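Local coordinates for protein rubber oxygenase (Streptomyces sp., PDB 5O1L) that cleaves natural and synthetic rubber oxidatively, using a non-covalently bound b-type heme and dioxygen to break poly(cis-1,4-isoprene) at its double bonds into oligo-isoprenoids with keto and aldehyde ends, at residues Gly91-Pro94 with Gly95-Glu99; Arg105-Pro108 with Ser109-Lys113; Val229-Ser233 with Leu234-Val238; Thr304-Leu307 with Leu308-Ala312; Leu358-Arg362 with Glu363-Pro367. One frame throughout, in Å; residues are numbered along the deposited sequence.

Contact 1. Residues Gly91-Pro94 with Gly95-Glu99; sequences GGLP and GDLRE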
loop_
_atom_site.group_PDB
_atom_site.type_symbol
_atom_site.label_atom_id
_atom_site.label_comp_id
_atom_site.label_asym_id
_atom_site.label_seq_id
_atom_site.Cartn_x
_atom_site.Cartn_y
_atom_site.Cartn_z
ATOM N N GLY A 91 -28.205 6.153 -7.535
ATOM C CA GLY A 91 -29.417 6.236 -6.735
ATOM C C GLY A 91 -29.746 4.840 -6.208
ATOM O O GLY A 91 -29.416 3.790 -6.848
ATOM N N GLY A 92 -30.453 4.796 -5.091
ATOM C CA GLY A 92 -30.886 3.512 -4.542
ATOM C C GLY A 92 -30.099 2.916 -3.426
ATOM O O GLY A 92 -30.401 1.841 -2.928
ATOM N N LEU A 93 -28.992 3.575 -3.047
ATOM C CA LEU A 93 -28.283 3.113 -1.868
ATOM C C LEU A 93 -29.090 3.259 -0.600
ATOM O O LEU A 93 -29.849 4.208 -0.485
ATOM C CB LEU A 93 -26.997 3.969 -1.723
ATOM C CG LEU A 93 -25.945 3.749 -2.804
ATOM C CD1 LEU A 93 -24.898 4.845 -2.610
ATOM C CD2 LEU A 93 -25.322 2.365 -2.719
ATOM N N PRO A 94 -28.868 2.376 0.388
ATOM C CA PRO A 94 -29.444 2.585 1.716
ATOM C C PRO A 94 -29.004 3.932 2.253
ATOM O O PRO A 94 -27.852 4.360 1.998
ATOM C CB PRO A 94 -28.799 1.521 2.600
ATOM C CG PRO A 94 -28.015 0.638 1.682
ATOM C CD PRO A 94 -27.928 1.233 0.352
ATOM N N GLY A 95 -29.902 4.633 2.920
ATOM C CA GLY A 95 -29.664 6.023 3.317
ATOM C C GLY A 95 -28.454 6.261 4.184
ATOM O O GLY A 95 -27.791 7.262 3.988
ATOM N N ASP A 96 -28.223 5.389 5.148
ATOM C CA ASP A 96 -27.071 5.533 6.051
ATOM C C ASP A 96 -25.764 5.394 5.269
ATOM O O ASP A 96 -24.825 6.177 5.501
ATOM C CB ASP A 96 -27.104 4.574 7.259
ATOM C CG ASP A 96 -27.363 3.074 6.910
ATOM O OD1 ASP A 96 -27.529 2.618 5.707
ATOM O OD2 ASP A 96 -27.376 2.285 7.921
ATOM N N LEU A 97 -25.719 4.462 4.331
ATOM C CA LEU A 97 -24.524 4.310 3.503
ATOM C C LEU A 97 -24.394 5.472 2.565
ATOM O O LEU A 97 -23.280 6.013 2.338
ATOM C CB LEU A 97 -24.604 2.987 2.755
ATOM C CG LEU A 97 -23.387 2.677 1.890
ATOM C CD1 LEU A 97 -22.153 2.513 2.754
ATOM C CD2 LEU A 97 -23.593 1.419 1.080
ATOM N N ARG A 98 -25.453 5.941 1.938
ATOM C CA ARG A 98 -25.363 7.114 1.084
ATOM C C ARG A 98 -24.767 8.321 1.836
ATOM O O ARG A 98 -23.822 8.966 1.334
ATOM C CB ARG A 98 -26.717 7.514 0.502
ATOM C CG ARG A 98 -26.590 8.727 -0.419
ATOM C CD ARG A 98 -27.869 9.186 -1.115
ATOM N NE ARG A 98 -29.051 9.118 -0.282
ATOM C CZ ARG A 98 -29.409 9.906 0.737
ATOM N NH1 ARG A 98 -28.647 10.910 1.185
ATOM N NH2 ARG A 98 -30.580 9.662 1.327
ATOM N N GLU A 99 -25.258 8.560 3.027
ATOM C CA GLU A 99 -24.783 9.686 3.818
ATOM C C GLU A 99 -23.289 9.509 4.141
ATOM O O GLU A 99 -22.528 10.468 3.995
ATOM C CB GLU A 99 -25.597 9.792 5.110
ATOM C CG GLU A 99 -25.213 10.826 6.125
ATOM C CD GLU A 99 -26.261 10.893 7.233
ATOM O OE1 GLU A 99 -26.208 10.081 8.188
ATOM O OE2 GLU A 99 -27.188 11.714 7.087
#
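Pro-94 meets Asp-96, Leu-97 and Arg-98 as the N-cap residue of helix 95-104, and its ring can be followed atom by atom around the first turn. From CA the ring leads to CB, which lies 3.5 Å from Asp-96 OD1. The next atom, CG, is the tip of the ring and sits 4.3 Å from Leu-97 CB. Pro-94 also touches Val-75 of helix 72-79.

Asp-96 comes back toward Pro-94 because its CG stands between the backbone N and the carbonyl carbon (chi1 50°). That rotation also lets OD1 accept a weak bond from Leu-97 N at 2.9 Å, while OD2 forms a salt bridge with Arg-69. A carboxylate in the first turn is likely to be favoured by the helix end, where first-turn N-H groups lack carbonyl partners from a preceding turn.

Leu-93 supplies the apolar flank: its CD2 approaches Leu-97 CD2 at 4.3 Å, and both leucines are buried, with Leu-93 reaching Leu-78 and Leu-79. Its CB also packs at 4.2 Å from Arg-98 CB. The helical ladder begins at the proline carbonyl: Arg-98 N donates to Pro-94 O over 2.9 Å, nearly straight at 168°, with the donor almost on the extension of the C=O bond.

Contact 2. Residues Arg105-Pro108 with Ser109-Lys113; sequences RRMP and SWADK. With EDO (1,2-ethanediol), chain G.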
loop_
_atom_site.group_PDB
_atom_site.type_symbol
_atom_site.label_atom_id
_atom_site.label_comp_id
_atom_site.label_asym_id
_atom_site.label_seq_id
_atom_site.Cartn_x
_atom_site.Cartn_y
_atom_site.Cartn_z
ATOM N N ARG A 105 -16.315 10.952 0.528
ATOM C CA ARG A 105 -15.719 11.305 -0.721
ATOM C C ARG A 105 -15.109 12.728 -0.756
ATOM O O ARG A 105 -14.477 13.102 -1.709
ATOM C CB ARG A 105 -16.723 11.065 -1.860
ATOM C CG ARG A 105 -17.760 12.186 -1.857
ATOM C CD ARG A 105 -18.836 12.043 -2.926
ATOM N NE ARG A 105 -18.237 11.988 -4.248
ATOM C CZ ARG A 105 -18.815 11.649 -5.379
ATOM N NH1 ARG A 105 -20.096 11.285 -5.398
ATOM N NH2 ARG A 105 -18.084 11.611 -6.456
ATOM N N ARG A 106 -15.290 13.475 0.331
ATOM C CA ARG A 106 -14.772 14.840 0.366
ATOM C C ARG A 106 -13.254 14.832 0.587
ATOM O O ARG A 106 -12.775 14.187 1.503
ATOM C CB ARG A 106 -15.444 15.575 1.502
ATOM C CG ARG A 106 -16.923 15.821 1.227
ATOM C CD ARG A 106 -17.630 16.355 2.442
ATOM N NE ARG A 106 -17.039 17.614 2.852
ATOM C CZ ARG A 106 -16.349 17.823 3.970
ATOM N NH1 ARG A 106 -16.168 16.859 4.896
ATOM N NH2 ARG A 106 -15.847 19.040 4.163
ATOM N N MET A 107 -12.578 15.592 -0.232
ATOM C CA MET A 107 -11.136 15.814 -0.046
ATOM C C MET A 107 -10.889 16.639 1.177
ATOM O O MET A 107 -11.705 17.529 1.484
ATOM C CB MET A 107 -10.584 16.505 -1.253
ATOM C CG MET A 107 -10.626 15.645 -2.487
ATOM S SD MET A 107 -9.405 14.327 -2.524
ATOM C CE MET A 107 -7.956 15.300 -3.021
ATOM N N PRO A 108 -9.745 16.424 1.849
ATOM C CA PRO A 108 -9.477 17.279 3.004
ATOM C C PRO A 108 -9.227 18.734 2.555
ATOM O O PRO A 108 -8.718 18.992 1.461
ATOM C CB PRO A 108 -8.208 16.685 3.559
ATOM C CG PRO A 108 -7.552 16.000 2.454
ATOM C CD PRO A 108 -8.667 15.493 1.572
ATOM N N SER A 109 -9.447 19.655 3.497
ATOM C CA SER A 109 -9.236 21.062 3.223
ATOM C C SER A 109 -7.782 21.477 2.921
ATOM O O SER A 109 -7.503 22.451 2.212
ATOM C CB SER A 109 -9.678 21.893 4.482
ATOM O OG SER A 109 -8.914 21.481 5.614
ATOM N N TRP A 110 -6.838 20.613 3.370
ATOM C CA TRP A 110 -5.461 20.825 3.191
ATOM C C TRP A 110 -4.893 20.134 1.966
ATOM O O TRP A 110 -3.693 20.249 1.705
ATOM C CB TRP A 110 -4.709 20.347 4.438
ATOM C CG TRP A 110 -5.120 19.026 5.021
ATOM C CD1 TRP A 110 -5.991 18.764 5.991
ATOM C CD2 TRP A 110 -4.614 17.729 4.611
ATOM N NE1 TRP A 110 -6.095 17.422 6.259
ATOM C CE2 TRP A 110 -5.249 16.775 5.383
ATOM C CE3 TRP A 110 -3.689 17.311 3.680
ATOM C CZ2 TRP A 110 -4.943 15.419 5.289
ATOM C CZ3 TRP A 110 -3.412 15.926 3.610
ATOM C CH2 TRP A 110 -4.057 15.045 4.392
ATOM N N ALA A 111 -5.729 19.484 1.178
ATOM C CA ALA A 111 -5.231 18.929 -0.100
ATOM C C ALA A 111 -4.848 20.012 -1.047
ATOM O O ALA A 111 -5.583 21.044 -1.200
ATOM C CB ALA A 111 -6.282 18.075 -0.720
ATOM N N ASP A 112 -3.698 19.877 -1.692
ATOM C CA ASP A 112 -3.186 20.852 -2.625
ATOM C C ASP A 112 -3.143 20.218 -4.018
ATOM O O ASP A 112 -2.343 19.319 -4.272
ATOM C CB ASP A 112 -1.837 21.255 -2.151
ATOM C CG ASP A 112 -1.206 22.339 -2.972
ATOM O OD1 ASP A 112 -0.926 22.170 -4.169
ATOM O OD2 ASP A 112 -0.966 23.444 -2.396
ATOM N N LYS A 113 -3.998 20.690 -4.902
ATOM C CA LYS A 113 -4.172 20.086 -6.225
ATOM C C LYS A 113 -2.870 20.117 -6.978
ATOM O O LYS A 113 -2.525 19.081 -7.648
ATOM C CB LYS A 113 -5.218 20.878 -7.032
ATOM C CG LYS A 113 -5.305 20.504 -8.538
ATOM C CD LYS A 113 -6.231 21.374 -9.422
ATOM C CE LYS A 113 -6.550 20.669 -10.759
ATOM N NZ LYS A 113 -5.399 19.955 -11.376
HETATM C C1 EDO G . -2.820 24.733 -4.977
HETATM O O1 EDO G . -3.290 23.733 -5.895
HETATM C C2 EDO G . -1.397 25.170 -5.327
HETATM O O2 EDO G . -0.815 25.891 -4.243
#
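Over one face of the Trp-110 indole lies the ring of Pro-108, its CB 3.6 Å from the centroid of the five-membered ring and only 18° off the normal, the geometry of a CH-pi contact. Pro-108 CG continues the overlap toward the benzene half, 3.9 Å from Trp-110 CZ2. The indole NE1 is hydrogen-bonded to Asp-272 OD2. The overlap depends on the first torsion of Trp-110 (chi1 44°), which sets CG between backbone N and carbonyl carbon and folds the indole back over the residue two positions earlier. An alanine here is likely to strip the cover from that side of Pro-108 and leave the Asp-272 carboxylate without its indole donor.

Ala-111 receives the other contacts. Its CB is 4.0 Å from Met-107 CE, at the end of a chain bent at chi2 and chi3, and Pro-108 CG is equally near it. Ala-111 N donates to Pro-108 O across 3.0 Å at 165°, reaching the oxygen from above the carbonyl plane rather than along a lone pair.

Next to the turn, Asp-112 OD2 is 3.1 Å from O2 of a 1,2-ethanediol, probably from the crystallisation liquor, and OD1 accepts from Ala-115 N. Pro-108 to Ala-111 form a type I beta turn, which leads into the Asp-112 N-cap of helix 113-125 and so completes the surface connection from helix 95-104.

Contact 3. Residues Val229-Ser233 with Leu234-Val238; sequences VTWHS and LATFV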
loop_
_atom_site.group_PDB
_atom_site.type_symbol
_atom_site.label_atom_id
_atom_site.label_comp_id
_atom_site.label_asym_id
_atom_site.label_seq_id
_atom_site.Cartn_x
_atom_site.Cartn_y
_atom_site.Cartn_z
ATOM N N VAL A 229 1.195 1.471 9.860
ATOM C CA VAL A 229 2.288 0.538 9.627
ATOM C C VAL A 229 2.410 0.189 8.178
ATOM O O VAL A 229 3.499 0.205 7.561
ATOM C CB VAL A 229 2.145 -0.709 10.557
ATOM C CG1 VAL A 229 3.144 -1.766 10.133
ATOM C CG2 VAL A 229 2.316 -0.328 11.989
ATOM N N THR A 230 1.312 -0.239 7.574
ATOM C CA THR A 230 1.235 -0.586 6.176
ATOM C C THR A 230 1.639 0.649 5.307
ATOM O O THR A 230 2.389 0.551 4.310
ATOM C CB THR A 230 -0.112 -1.221 5.847
ATOM O OG1 THR A 230 -0.080 -2.507 6.490
ATOM C CG2 THR A 230 -0.239 -1.364 4.367
ATOM N N TRP A 231 1.145 1.834 5.696
ATOM C CA TRP A 231 1.529 3.047 4.973
ATOM C C TRP A 231 3.078 3.237 4.932
ATOM O O TRP A 231 3.648 3.590 3.899
ATOM C CB TRP A 231 0.863 4.231 5.690
ATOM C CG TRP A 231 0.928 5.554 5.029
ATOM C CD1 TRP A 231 -0.055 6.140 4.268
ATOM C CD2 TRP A 231 1.930 6.561 5.139
ATOM N NE1 TRP A 231 0.290 7.419 3.894
ATOM C CE2 TRP A 231 1.533 7.695 4.396
ATOM C CE3 TRP A 231 3.173 6.628 5.747
ATOM C CZ2 TRP A 231 2.265 8.865 4.369
ATOM C CZ3 TRP A 231 3.911 7.787 5.688
ATOM C CH2 TRP A 231 3.495 8.871 4.977
ATOM N N HIS A 232 3.751 2.957 6.057
ATOM C CA HIS A 232 5.205 3.072 6.109
ATOM C C HIS A 232 5.894 2.048 5.226
ATOM O O HIS A 232 6.960 2.337 4.693
ATOM C CB HIS A 232 5.676 2.980 7.525
ATOM C CG HIS A 232 5.447 4.255 8.259
ATOM N ND1 HIS A 232 5.973 5.459 7.903
ATOM C CD2 HIS A 232 4.676 4.504 9.358
ATOM C CE1 HIS A 232 5.551 6.386 8.754
ATOM N NE2 HIS A 232 4.787 5.818 9.658
ATOM N N SER A 233 5.263 0.898 5.026
ATOM C CA SER A 233 5.792 -0.161 4.127
ATOM C C SER A 233 5.652 0.230 2.672
ATOM O O SER A 233 6.335 -0.384 1.852
ATOM C CB SER A 233 5.118 -1.488 4.388
ATOM O OG SER A 233 3.878 -1.615 3.759
ATOM N N LEU A 234 4.890 1.257 2.397
ATOM C CA LEU A 234 4.636 1.804 1.080
ATOM C C LEU A 234 5.343 3.101 0.921
ATOM O O LEU A 234 6.499 3.094 0.494
ATOM C CB LEU A 234 3.101 1.963 0.873
ATOM C CG LEU A 234 2.404 0.617 0.742
ATOM C CD1 LEU A 234 0.906 0.728 1.031
ATOM C CD2 LEU A 234 2.616 0.082 -0.665
ATOM N N ALA A 235 4.781 4.221 1.300
ATOM C CA ALA A 235 5.372 5.558 1.084
ATOM C C ALA A 235 6.808 5.704 1.609
ATOM O O ALA A 235 7.708 6.074 0.890
ATOM C CB ALA A 235 4.508 6.597 1.707
ATOM N N THR A 236 6.973 5.447 2.905
ATOM C CA THR A 236 8.270 5.775 3.491
ATOM C C THR A 236 9.339 4.843 2.924
ATOM O O THR A 236 10.491 5.277 2.706
ATOM C CB THR A 236 8.191 5.568 5.025
ATOM O OG1 THR A 236 7.000 6.310 5.422
ATOM C CG2 THR A 236 9.321 6.188 5.703
ATOM N N PHE A 237 9.003 3.571 2.762
ATOM C CA PHE A 237 9.940 2.611 2.177
ATOM C C PHE A 237 10.325 2.959 0.760
ATOM O O PHE A 237 11.520 2.989 0.409
ATOM C CB PHE A 237 9.260 1.203 2.176
ATOM C CG PHE A 237 10.004 0.163 1.365
ATOM C CD1 PHE A 237 11.128 -0.351 1.816
ATOM C CD2 PHE A 237 9.473 -0.244 0.165
ATOM C CE1 PHE A 237 11.805 -1.393 1.047
ATOM C CE2 PHE A 237 10.108 -1.204 -0.613
ATOM C CZ PHE A 237 11.253 -1.760 -0.136
ATOM N N VAL A 238 9.371 3.268 -0.091
ATOM C CA VAL A 238 9.689 3.562 -1.485
ATOM C C VAL A 238 10.552 4.754 -1.590
ATOM O O VAL A 238 11.520 4.746 -2.391
ATOM C CB VAL A 238 8.396 3.697 -2.316
ATOM C CG1 VAL A 238 8.647 4.243 -3.708
ATOM C CG2 VAL A 238 7.759 2.395 -2.402
#
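Two backbone N-H groups grip Trp-231 O: Leu-234 N at 3.0 Å, well above the carbonyl plane, and Ala-235 N at 2.9 Å in a weak, bent bond. One residue later the spacing lengthens, since Phe-237 N donates to His-232 O over 3.1 Å, five positions back and nearly in line with the C=O bond. This is a wider, pi-type turn inside helix 224-244, and the axes of the short segments 229-233 and 234-238 are inclined by 30°. Ser-233 O, just before the wide turn, accepts from Ser-138 OG of helix 127-142.

His-232 ND1 and Thr-236 OG1 are 2.8 Å apart in a hydrogen bond that either could donate; the hydroxyl lies at the edge of the imidazole, near its plane, and the two side chains run alongside each other. Trp-231, with CG anti to the backbone N (chi1 -171°), spreads its benzene ring over Ala-235, whose CB stands 4.0 Å from the centroid and 3° off the normal, a CH-pi contact. The far nitrogens of both rings are held too, His-232 NE2 by Gln-285 and Trp-231 NE1 by Trp-261 O.

Thr-230 CG2 lies beside Leu-234 CD1 at 4.1 Å. Thr-230 touches the heme as part of its pocket and bonds through OG1 to Glu-148, while Ser-233 lies close to a bound imidazole. Ser-233 OG donates to Thr-230 O in the carbonyl plane, on a lone pair, at 2.7 Å.

Contact 4. Residues Thr304-Leu307 with Leu308-Ala312; sequences TEVL and LGIVA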
loop_
_atom_site.group_PDB
_atom_site.type_symbol
_atom_site.label_atom_id
_atom_site.label_comp_id
_atom_site.label_asym_id
_atom_site.label_seq_id
_atom_site.Cartn_x
_atom_site.Cartn_y
_atom_site.Cartn_z
ATOM N N THR A 304 3.845 -15.533 0.864
ATOM C CA THR A 304 5.082 -15.329 0.110
ATOM C C THR A 304 5.147 -16.323 -1.066
ATOM O O THR A 304 5.497 -15.974 -2.186
ATOM C CB THR A 304 6.297 -15.530 1.004
ATOM O OG1 THR A 304 6.184 -14.724 2.186
ATOM C CG2 THR A 304 7.551 -15.183 0.284
ATOM N N GLU A 305 4.841 -17.587 -0.791
ATOM C CA GLU A 305 4.965 -18.607 -1.837
ATOM C C GLU A 305 3.953 -18.366 -2.923
ATOM O O GLU A 305 4.288 -18.430 -4.112
ATOM C CB GLU A 305 4.796 -20.016 -1.250
ATOM C CG GLU A 305 4.345 -21.071 -2.252
ATOM C CD GLU A 305 4.387 -22.501 -1.688
ATOM O OE1 GLU A 305 4.505 -22.668 -0.426
ATOM O OE2 GLU A 305 4.314 -23.465 -2.527
ATOM N N VAL A 306 2.743 -17.956 -2.541
ATOM C CA VAL A 306 1.739 -17.608 -3.544
ATOM C C VAL A 306 2.205 -16.407 -4.376
ATOM O O VAL A 306 2.130 -16.444 -5.586
ATOM C CB VAL A 306 0.350 -17.324 -2.945
ATOM C CG1 VAL A 306 -0.588 -16.880 -4.038
ATOM C CG2 VAL A 306 -0.230 -18.594 -2.316
ATOM N N LEU A 307 2.674 -15.336 -3.727
ATOM C CA LEU A 307 3.098 -14.177 -4.493
ATOM C C LEU A 307 4.293 -14.509 -5.406
ATOM O O LEU A 307 4.326 -14.070 -6.552
ATOM C CB LEU A 307 3.487 -13.047 -3.553
ATOM C CG LEU A 307 3.901 -11.710 -4.177
ATOM C CD1 LEU A 307 2.821 -11.215 -5.124
ATOM C CD2 LEU A 307 4.136 -10.693 -3.059
ATOM N N LEU A 308 5.278 -15.243 -4.904
ATOM C CA LEU A 308 6.443 -15.560 -5.743
ATOM C C LEU A 308 6.035 -16.346 -6.985
ATOM O O LEU A 308 6.548 -16.103 -8.072
ATOM C CB LEU A 308 7.499 -16.293 -4.952
ATOM C CG LEU A 308 8.265 -15.502 -3.949
ATOM C CD1 LEU A 308 9.097 -16.422 -3.085
ATOM C CD2 LEU A 308 9.120 -14.414 -4.607
ATOM N N GLY A 309 5.036 -17.220 -6.798
ATOM C CA GLY A 309 4.464 -17.963 -7.895
ATOM C C GLY A 309 3.733 -17.118 -8.899
ATOM O O GLY A 309 3.926 -17.310 -10.099
ATOM N N ILE A 310 2.943 -16.165 -8.422
ATOM C CA ILE A 310 2.212 -15.250 -9.280
ATOM C C ILE A 310 3.192 -14.466 -10.161
ATOM O O ILE A 310 3.000 -14.339 -11.342
ATOM C CB ILE A 310 1.402 -14.240 -8.437
ATOM C CG1 ILE A 310 0.193 -14.914 -7.814
ATOM C CG2 ILE A 310 0.978 -13.004 -9.233
ATOM C CD1 ILE A 310 -0.375 -14.152 -6.631
ATOM N N VAL A 311 4.260 -13.940 -9.564
ATOM C CA VAL A 311 5.191 -13.101 -10.310
ATOM C C VAL A 311 5.962 -13.905 -11.369
ATOM O O VAL A 311 6.178 -13.444 -12.492
ATOM C CB VAL A 311 6.137 -12.402 -9.342
ATOM C CG1 VAL A 311 7.182 -11.616 -10.120
ATOM C CG2 VAL A 311 5.331 -11.470 -8.430
ATOM N N ALA A 312 6.416 -15.072 -10.988
ATOM C CA ALA A 312 7.119 -15.954 -11.888
ATOM C C ALA A 312 6.228 -16.419 -13.053
ATOM O O ALA A 312 6.743 -16.632 -14.155
ATOM C CB ALA A 312 7.692 -17.142 -11.115
#
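Val-306 and Ile-310 make the closest apolar approach between the two segments, 3.8 Å from CG1 to CD1, and lie against Ile-165 of helix 161-169. Nearly as close is the pair Thr-304 and Leu-308, which point the same way side by side with CG2 and CD1 3.9 Å apart. Leu-308 CG is anti to the carbonyl carbon (chi1 -72°), which brings it back along the helix to within 3.3 Å of Thr-304 O. Thr-304 OG1 bonds to Thr-143 and to the Gly-300 carbonyl, giving its polar branch partners in a buried position. Leu-307 CD1 reaches Val-311 CG2 less closely, at 4.2 Å.

Beneath these pairs runs the regular i to i+4 ladder of an alpha helix, part of helix 298-313. Its bond from Leu-308 N to Thr-304 O is 2.8 Å at 167°, and those into the Glu-305, Val-306 and Leu-307 carbonyls are slightly longer.

The solvent side is sparser. Exposed Glu-305 has its CB directed away from the following turn, and Gly-309, which bears no side chain, contributes its backbone N, donating to Glu-305 O at 3.0 Å.

Contact 5. Residues Leu358-Arg362 with Glu363-Pro367; sequences LVAFR and EGLIP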
loop_
_atom_site.group_PDB
_atom_site.type_symbol
_atom_site.label_atom_id
_atom_site.label_comp_id
_atom_site.label_asym_id
_atom_site.label_seq_id
_atom_site.Cartn_x
_atom_site.Cartn_y
_atom_site.Cartn_z
ATOM N N LEU A 358 22.862 1.588 -13.709
ATOM C CA LEU A 358 21.706 1.635 -14.624
ATOM C C LEU A 358 20.849 2.819 -14.234
ATOM O O LEU A 358 20.363 3.543 -15.078
ATOM C CB LEU A 358 20.906 0.376 -14.520
ATOM C CG LEU A 358 21.236 -0.656 -15.606
ATOM C CD1 LEU A 358 22.565 -1.248 -15.367
ATOM C CD2 LEU A 358 20.170 -1.747 -15.762
ATOM N N VAL A 359 20.652 3.027 -12.917
ATOM C CA VAL A 359 19.836 4.144 -12.489
ATOM C C VAL A 359 20.466 5.463 -12.943
ATOM O O VAL A 359 19.789 6.347 -13.490
ATOM C CB VAL A 359 19.627 4.095 -10.958
ATOM C CG1 VAL A 359 18.921 5.360 -10.506
ATOM C CG2 VAL A 359 18.796 2.816 -10.627
ATOM N N ALA A 360 21.775 5.636 -12.687
ATOM C CA ALA A 360 22.420 6.855 -13.125
ATOM C C ALA A 360 22.336 7.090 -14.607
ATOM O O ALA A 360 22.191 8.193 -15.076
ATOM C CB ALA A 360 23.855 6.868 -12.670
ATOM N N PHE A 361 22.453 6.016 -15.383
ATOM C CA PHE A 361 22.296 6.139 -16.843
ATOM C C PHE A 361 20.872 6.609 -17.188
ATOM O O PHE A 361 20.671 7.494 -18.014
ATOM C CB PHE A 361 22.573 4.780 -17.502
ATOM C CG PHE A 361 22.286 4.756 -18.958
ATOM C CD1 PHE A 361 23.036 5.534 -19.791
ATOM C CD2 PHE A 361 21.290 3.938 -19.455
ATOM C CE1 PHE A 361 22.772 5.557 -21.151
ATOM C CE2 PHE A 361 21.063 3.890 -20.831
ATOM C CZ PHE A 361 21.748 4.726 -21.638
ATOM N N ARG A 362 19.865 5.976 -16.581
ATOM C CA ARG A 362 18.470 6.368 -16.894
ATOM C C ARG A 362 18.117 7.783 -16.449
ATOM O O ARG A 362 17.287 8.415 -17.058
ATOM C CB ARG A 362 17.509 5.374 -16.302
ATOM C CG ARG A 362 17.619 3.964 -16.892
ATOM C CD ARG A 362 17.396 3.982 -18.333
ATOM N NE ARG A 362 17.430 2.584 -18.833
ATOM C CZ ARG A 362 17.452 2.318 -20.134
ATOM N NH1 ARG A 362 17.398 3.287 -21.003
ATOM N NH2 ARG A 362 17.448 1.065 -20.490
ATOM N N GLU A 363 18.821 8.228 -15.413
ATOM C CA GLU A 363 18.736 9.621 -14.956
ATOM C C GLU A 363 19.518 10.601 -15.752
ATOM O O GLU A 363 19.495 11.794 -15.429
ATOM C CB GLU A 363 19.185 9.660 -13.458
ATOM C CG GLU A 363 18.155 8.981 -12.611
ATOM C CD GLU A 363 16.894 9.853 -12.519
ATOM O OE1 GLU A 363 16.717 10.900 -13.248
ATOM O OE2 GLU A 363 16.079 9.588 -11.653
ATOM N N GLY A 364 20.231 10.154 -16.764
ATOM C CA GLY A 364 20.949 11.036 -17.658
ATOM C C GLY A 364 22.262 11.556 -17.081
ATOM O O GLY A 364 22.800 12.528 -17.616
ATOM N N LEU A 365 22.831 10.879 -16.095
ATOM C CA LEU A 365 23.983 11.377 -15.424
ATOM C C LEU A 365 25.300 10.815 -15.902
ATOM O O LEU A 365 26.352 11.425 -15.607
ATOM C CB LEU A 365 23.885 11.036 -13.909
ATOM C CG LEU A 365 22.682 11.633 -13.213
ATOM C CD1 LEU A 365 22.632 11.077 -11.779
ATOM C CD2 LEU A 365 22.737 13.118 -13.249
ATOM N N ILE A 366 25.289 9.649 -16.513
ATOM C CA ILE A 366 26.500 9.016 -17.010
ATOM C C ILE A 366 26.279 8.464 -18.371
ATOM O O ILE A 366 25.145 8.125 -18.750
ATOM C CB ILE A 366 27.031 7.892 -16.058
ATOM C CG1 ILE A 366 26.017 6.710 -15.937
ATOM C CG2 ILE A 366 27.355 8.450 -14.690
ATOM C CD1 ILE A 366 26.491 5.536 -15.209
ATOM N N PRO A 367 27.371 8.244 -19.140
ATOM C CA PRO A 367 27.219 7.527 -20.369
ATOM C C PRO A 367 26.822 6.065 -20.114
ATOM O O PRO A 367 26.956 5.540 -19.027
ATOM C CB PRO A 367 28.627 7.527 -20.961
ATOM C CG PRO A 367 29.510 8.275 -20.087
ATOM C CD PRO A 367 28.732 8.721 -18.897
HETATM O O HOH W 1 22.757 8.972 -19.272
#
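Ala-360 and Phe-361 carbonyls close helix 345-362 in a Schellman motif: Leu-365 N donates to Ala-360 O at 2.9 Å, Gly-364 N to Phe-361 O at 3.0 Å, and Gly-364 takes the positive phi (78°) that favours glycine. The apolar contact expected of this motif is present, with Ala-360 CB 4.3 Å from Leu-365 CB.

Ile-366 adds to it. Its CG1 stands between backbone N and carbonyl carbon (chi1 64°), which turns the chain back over the last helical turn until CD1 lies 3.9 Å from Ala-360 CB and CG1 is 4.2 Å from Phe-361 CB. A serine in its place would probably uncover the side of the Ala-360 methyl now met by CD1 and lose the contact with Phe-361 CB.

The two charged side chains reach partners in other parts of the chain. Glu-363 CG, anti to the carbonyl carbon, passes 3.2 Å from Val-359 O; the bend at chi2 comes after it, and OE2 forms a salt bridge with Lys-126 and accepts from Arg-248 N. Arg-362 is directed toward helix 373-393, where NH2 pairs with Glu-379; one face of its guanidinium is covered by the ring atom CE2 of its neighbour Phe-361.

At the CD1 edge of the Phe-361 ring, near its plane, lies Ile-366 O. A single water joins the two carbonyls, donating to Phe-361 O at 2.8 Å and to Ile-366 O at 2.6 Å.

The five contacts follow one another along a chain that is mostly helical, without strands. Contact 1 opens helix 95-104 and contact 2 follows its end, carrying the chain on to helix 113-125; their centres are about 23 Å apart. Contact 3 lies deepest, about 7 Å from the chain's centre, in helix 224-244 beside the heme. Contact 4, in helix 298-313, belongs to the same catalytic domain as contact 3, their centres about 21 Å apart. Contact 5 ends helix 345-362; contacts 1 and 5 sit on opposite sides of the centre, about 53 Å between centres. No two touch; each is formed within one continuous stretch, and of the five only contact 3 includes a residue of the heme pocket.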